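Local coordinates for protein GCN5-related N-acetyltransferase (Anabaena variabilis, PDB 2OZG) that binds coenzyme A and probably transfers acetyl groups to amines, possibly to aminoglycosides, as a member of the GCN5-related N-acetyltransferase family, at residues K350-A353 / S354-T357; E18-Q21 / Q22-N25; A99-Q102 / H103-E107. All coordinates share one frame; numbering follows the deposited sequence.

Contact 1: residues K350-A353 / S354-T357; sequences KGLA and SLYT
Gly351 and Leu355 meet within one buried helix, 349-357, through i to i+3 and i to i+4 contacts of successive turns. The helix follows strand 345-348 in the part of the chain assigned to the sterol carrier protein family and packs against strand 279-290, which belongs to the acetyltransferase portion. Leu355 N donates to Gly351 O over 3.0 Å, and Ser354 N reaches the same oxygen only by a weak, bent bond. Tyr356 N to Leu352 O is tighter at 2.8 Å, whereas Thr357 N to Ala353 O is longer, at 3.3 Å.

Leu352 and Leu355 extend one branch each, CD1 of the former and CD2 of the latter, which pass at 4.2 Å. In both residues CG lies opposite the backbone N (chi1 -177° and 179°), but their outer surroundings differ: Leu352 rests on Val293 and Ile290, Leu355 on Pro362 and Leu365. The alpha-helix is thus wedged among its neighbours, Leu352 and Tyr356 facing strand 279-290 and helix 293-299, Leu355 facing helix 362-367. Ser354 OG takes a hydrogen bond of 2.6 Å from a water that also donates, at 3.3 Å, to Lys350 O, so the water bridges one turn; the hydroxyl is bonded to Gln133 O as well. Tyr356 sends its ring away from the preceding turn, where its hydroxyl bonds to Ala296 O, Arg300 makes a cation-pi contact and Trp72 meets it edge-to-face. Thr357 CG2 stays beside Ala353 O at 3.3 Å, while its OG1 bonds to Ala134 O.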
# COMPACT_ATOMS: atom_id res chain seq x y z
N LYS A 350 -36.79 -5.36 19.79
CA LYS A 350 -35.62 -5.51 18.93
C LYS A 350 -35.53 -6.85 18.29
O LYS A 350 -35.18 -6.93 17.10
CB LYS A 350 -34.30 -5.22 19.63
CG LYS A 350 -34.23 -3.79 20.13
CD LYS A 350 -32.87 -3.38 20.65
CE LYS A 350 -32.29 -4.22 21.81
NZ LYS A 350 -33.11 -4.25 23.01
N GLY A 351 -35.83 -7.91 19.07
CA GLY A 351 -35.82 -9.26 18.54
C GLY A 351 -36.86 -9.38 17.44
O GLY A 351 -36.65 -10.06 16.44
N LEU A 352 -38.00 -8.70 17.62
CA LEU A 352 -39.11 -8.77 16.69
C LEU A 352 -38.77 -8.15 15.37
O LEU A 352 -39.25 -8.60 14.34
CB LEU A 352 -40.35 -8.08 17.28
CG LEU A 352 -41.63 -8.14 16.42
CD1 LEU A 352 -41.98 -9.57 16.11
CD2 LEU A 352 -42.76 -7.46 17.08
N ALA A 353 -37.96 -7.08 15.39
CA ALA A 353 -37.50 -6.48 14.14
C ALA A 353 -36.74 -7.47 13.24
O ALA A 353 -36.98 -7.53 12.04
CB ALA A 353 -36.60 -5.32 14.44
N SER A 354 -35.80 -8.22 13.85
CA SER A 354 -34.94 -9.12 13.09
C SER A 354 -35.77 -10.31 12.65
O SER A 354 -35.55 -10.80 11.56
CB SER A 354 -33.76 -9.58 13.89
OG SER A 354 -33.00 -8.51 14.43
N LEU A 355 -36.72 -10.72 13.49
CA LEU A 355 -37.61 -11.83 13.16
C LEU A 355 -38.50 -11.46 11.98
O LEU A 355 -38.63 -12.22 11.01
CB LEU A 355 -38.51 -12.14 14.36
CG LEU A 355 -39.54 -13.28 14.16
CD1 LEU A 355 -38.84 -14.60 13.97
CD2 LEU A 355 -40.52 -13.37 15.30
N TYR A 356 -39.09 -10.26 12.06
CA TYR A 356 -40.01 -9.73 11.05
C TYR A 356 -39.45 -9.66 9.65
O TYR A 356 -40.11 -10.01 8.67
CB TYR A 356 -40.42 -8.32 11.46
CG TYR A 356 -41.45 -7.57 10.59
CD1 TYR A 356 -41.07 -6.84 9.50
CD2 TYR A 356 -42.76 -7.55 10.93
CE1 TYR A 356 -42.01 -6.09 8.75
CE2 TYR A 356 -43.71 -6.84 10.15
CZ TYR A 356 -43.32 -6.12 9.09
OH TYR A 356 -44.28 -5.42 8.34
N THR A 357 -38.21 -9.21 9.54
CA THR A 357 -37.56 -9.06 8.23
C THR A 357 -36.93 -10.29 7.61
O THR A 357 -36.50 -10.25 6.44
CB THR A 357 -36.42 -8.02 8.34
OG1 THR A 357 -35.42 -8.53 9.23
CG2 THR A 357 -36.97 -6.72 8.83
O HOH W 1 -32.70 -9.09 16.97

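Contact 2: residues E18-Q21 / Q22-N25; sequences ENIQ and QLGN
Ile20 and Leu23 touch by their outermost methyls on the first turn of helix 20-30, the helix that follows strand 10-14 in the acetyltransferase fold. Leu23 can be followed outward from the backbone. Its CB lies near two carbonyl oxygens of the preceding turn, 3.7 Å from Asn19 O and 3.9 Å from Ile20 O. From there CG is set opposite the backbone N (chi1 176°), which carries the branch point beside its own carbonyl carbon. At the tip CD2 meets Ile20 CD1 at 4.0 Å, the two side chains running at a slant to each other. Beyond this pair Leu23 packs on Phe50 and Val52 of strand 50-55, and Ile20 on Ala15 and Leu47, so the apolar side of the turn faces the sheet and its flanking loops. The Leu23 side chain is about 10 Å from the bound coenzyme A, which places this turn near the cofactor site without lining it.

Asn19 occupies the N-cap position, but its side chain makes no capping bond; OD1 turns back to Ser16 N and ND2 to Tyr54 OH. Its carbonyl starts the helical ladder instead, accepting from Leu23 N at 3.1 Å in the carbonyl plane and with an N-H...O angle of 165°. Gly24 N approaches Ile20 O from well above the carbonyl plane, and Asn25 N bonds to Gln21 O. That last oxygen has a second donor, a water at 2.6 Å which also donates to Asn25 OD1 at 2.7 Å. Another water accepts from Gln22 N at 2.8 Å.

The chemistry is therefore split: the exposed side of this first turn is hydrated, with water reaching both a backbone N-H and a backbone carbonyl, while cohesion on the other side is apolar.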
# COMPACT_ATOMS: atom_id res chain seq x y z
N GLU A 18 -36.94 29.63 10.34
CA GLU A 18 -36.20 30.26 11.42
C GLU A 18 -34.99 29.46 11.85
O GLU A 18 -34.02 30.02 12.39
CB GLU A 18 -37.12 30.47 12.63
CG GLU A 18 -36.58 31.44 13.69
CD GLU A 18 -36.55 32.92 13.23
OE1 GLU A 18 -37.33 33.28 12.31
OE2 GLU A 18 -35.76 33.72 13.82
N ASN A 19 -35.02 28.15 11.63
CA ASN A 19 -33.92 27.32 12.07
C ASN A 19 -33.29 26.38 11.03
O ASN A 19 -32.35 25.70 11.38
CB ASN A 19 -34.36 26.50 13.30
CG ASN A 19 -35.57 25.59 12.99
OD1 ASN A 19 -35.73 25.11 11.84
ND2 ASN A 19 -36.40 25.31 14.00
N ILE A 20 -33.77 26.32 9.79
CA ILE A 20 -33.25 25.34 8.80
C ILE A 20 -31.81 25.60 8.33
O ILE A 20 -31.08 24.69 7.94
CB ILE A 20 -34.20 25.22 7.55
CG1 ILE A 20 -33.89 23.99 6.71
CG2 ILE A 20 -34.14 26.50 6.70
CD1 ILE A 20 -33.83 22.66 7.52
N GLN A 21 -31.38 26.85 8.36
CA GLN A 21 -29.99 27.13 8.02
C GLN A 21 -29.02 26.67 9.08
O GLN A 21 -27.93 26.22 8.74
CB GLN A 21 -29.74 28.61 7.86
CG GLN A 21 -30.24 29.18 6.59
CD GLN A 21 -30.10 30.67 6.60
OE1 GLN A 21 -29.36 31.22 5.79
NE2 GLN A 21 -30.76 31.33 7.55
N GLN A 22 -29.36 26.91 10.36
CA GLN A 22 -28.55 26.45 11.45
C GLN A 22 -28.50 24.96 11.35
O GLN A 22 -27.44 24.43 11.48
CB GLN A 22 -29.13 26.79 12.82
CG GLN A 22 -28.89 28.21 13.29
CD GLN A 22 -30.08 28.77 14.03
OE1 GLN A 22 -31.09 29.13 13.43
NE2 GLN A 22 -29.96 28.87 15.35
N LEU A 23 -29.64 24.29 11.16
CA LEU A 23 -29.61 22.81 11.10
C LEU A 23 -28.73 22.37 9.94
O LEU A 23 -27.95 21.45 10.06
CB LEU A 23 -31.02 22.24 10.97
CG LEU A 23 -31.15 20.73 10.82
CD1 LEU A 23 -30.58 19.94 12.05
CD2 LEU A 23 -32.61 20.32 10.56
N GLY A 24 -28.90 23.01 8.79
CA GLY A 24 -28.12 22.68 7.60
C GLY A 24 -26.65 22.79 7.87
O GLY A 24 -25.91 21.95 7.40
N ASN A 25 -26.24 23.81 8.63
CA ASN A 25 -24.85 23.96 9.07
C ASN A 25 -24.42 22.84 9.98
O ASN A 25 -23.31 22.34 9.88
CB ASN A 25 -24.70 25.24 9.86
CG ASN A 25 -24.68 26.41 9.02
OD1 ASN A 25 -24.57 26.31 7.79
ND2 ASN A 25 -24.81 27.57 9.65
O HOH W 2 -31.10 29.02 10.90
O HOH W 3 -26.89 26.80 6.47

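Contact 3: residues A99-Q102 / H103-E107; sequences ALIQ and HTLQE
Thr104 grips Leu100 O twice, through its backbone N at 2.9 Å and through OG1 at 2.8 Å. The amide points nearly straight at the oxygen, whereas the hydroxyl comes from above the carbonyl plane, brought back over the previous turn because OG1 lies opposite the carbonyl carbon (chi1 -60°). His103 likewise offers Ala99 O two donors: N, at 3.0 Å and almost linear (178°), and ND1, whose bond of 3.3 Å is weak and bent. Leu105 N to Ile101 O and Gln106 N to Gln102 O continue the helical ladder.

The apolar contact is a single pair: Ile101 CG2 and Leu105 CD1 pass at 4.2 Å. Leu105 CG comes to 3.3 Å from Ile101 O, the same oxygen that accepts from Leu105 N. Leu100 CD1 lies 4.0 Å from Thr104 OG1.

Helix 96-110 is the crossover of the beta-alpha-beta unit formed with strands 75-87 and 115-118, and its first turn carries Ala97 and Ile98, which bind coenzyme A. Leu100 and Thr104 pack on Leu63 of strand 58-72 and Tyr12 of strand 10-14, while Leu105 turns toward Ala129, Tyr131 and Leu318.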
# COMPACT_ATOMS: atom_id res chain seq x y z
N ALA A 99 -32.97 11.60 22.99
CA ALA A 99 -34.20 12.37 23.13
C ALA A 99 -34.80 12.58 21.74
O ALA A 99 -35.97 12.31 21.52
CB ALA A 99 -33.94 13.70 23.84
N LEU A 100 -33.99 13.02 20.80
CA LEU A 100 -34.47 13.25 19.43
C LEU A 100 -35.15 12.01 18.83
O LEU A 100 -36.28 12.06 18.29
CB LEU A 100 -33.27 13.68 18.55
CG LEU A 100 -33.52 13.93 17.05
CD1 LEU A 100 -34.61 14.98 16.75
CD2 LEU A 100 -32.22 14.32 16.42
N ILE A 101 -34.48 10.88 18.94
CA ILE A 101 -35.00 9.64 18.36
C ILE A 101 -36.31 9.16 18.99
O ILE A 101 -37.24 8.70 18.32
CB ILE A 101 -33.93 8.52 18.39
CG1 ILE A 101 -32.69 8.92 17.58
CG2 ILE A 101 -34.56 7.17 17.85
CD1 ILE A 101 -32.96 9.30 16.11
N GLN A 102 -36.41 9.32 20.28
CA GLN A 102 -37.62 8.97 20.98
C GLN A 102 -38.79 9.86 20.56
O GLN A 102 -39.87 9.38 20.31
CB GLN A 102 -37.34 9.08 22.48
CG GLN A 102 -36.33 8.04 22.98
CD GLN A 102 -36.05 8.19 24.51
OE1 GLN A 102 -36.04 9.30 25.04
NE2 GLN A 102 -35.77 7.06 25.18
N HIS A 103 -38.58 11.17 20.53
CA HIS A 103 -39.60 12.09 20.03
C HIS A 103 -40.03 11.76 18.64
O HIS A 103 -41.20 11.77 18.36
CB HIS A 103 -39.13 13.57 20.09
CG HIS A 103 -39.26 14.19 21.45
ND1 HIS A 103 -38.18 14.66 22.17
CD2 HIS A 103 -40.36 14.42 22.22
CE1 HIS A 103 -38.60 15.17 23.32
NE2 HIS A 103 -39.92 15.03 23.37
N THR A 104 -39.07 11.53 17.76
CA THR A 104 -39.33 11.13 16.39
C THR A 104 -40.17 9.86 16.31
O THR A 104 -41.13 9.80 15.55
CB THR A 104 -37.96 10.90 15.66
OG1 THR A 104 -37.22 12.12 15.69
CG2 THR A 104 -38.15 10.49 14.23
N LEU A 105 -39.80 8.83 17.06
CA LEU A 105 -40.58 7.60 17.09
C LEU A 105 -42.01 7.84 17.55
O LEU A 105 -42.96 7.28 16.99
CB LEU A 105 -39.90 6.56 17.98
CG LEU A 105 -38.71 5.85 17.40
CD1 LEU A 105 -38.05 4.96 18.48
CD2 LEU A 105 -39.13 5.00 16.22
N GLN A 106 -42.19 8.67 18.56
CA GLN A 106 -43.51 9.02 19.04
C GLN A 106 -44.28 9.70 17.93
O GLN A 106 -45.47 9.43 17.75
CB GLN A 106 -43.42 9.93 20.26
CG GLN A 106 -44.76 10.60 20.69
CD GLN A 106 -45.88 9.60 21.14
OE1 GLN A 106 -45.68 8.38 21.25
NE2 GLN A 106 -47.05 10.16 21.43
N GLU A 107 -43.63 10.57 17.16
CA GLU A 107 -44.35 11.21 16.05
C GLU A 107 -44.75 10.17 14.99
O GLU A 107 -45.86 10.17 14.49
CB GLU A 107 -43.50 12.30 15.40
CG GLU A 107 -44.17 12.91 14.22
CD GLU A 107 -43.39 14.05 13.60
OE1 GLU A 107 -42.37 14.53 14.18
OE2 GLU A 107 -43.82 14.46 12.50

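Overall arrangement
From the N terminus, the chain meets contact 2, then contact 3, then contact 1, strictly in series; none nests in or crosses another, and each spans only successive turns of one helix, closing no long loop. Contacts 2 and 3 lie in the same acetyltransferase domain, their centres about 19 Å apart and their nearest atoms about 7 Å. Both helices touch strand 50-55, contact 2 at Phe50 and Val52 and contact 3 at Ile53, so they pack on opposite faces of that strand. Contact 1 sits about 20 Å from contact 3 and 35 Å from contact 2, centre to centre, and ties the sterol carrier protein region to strands 279-290 and 132-143.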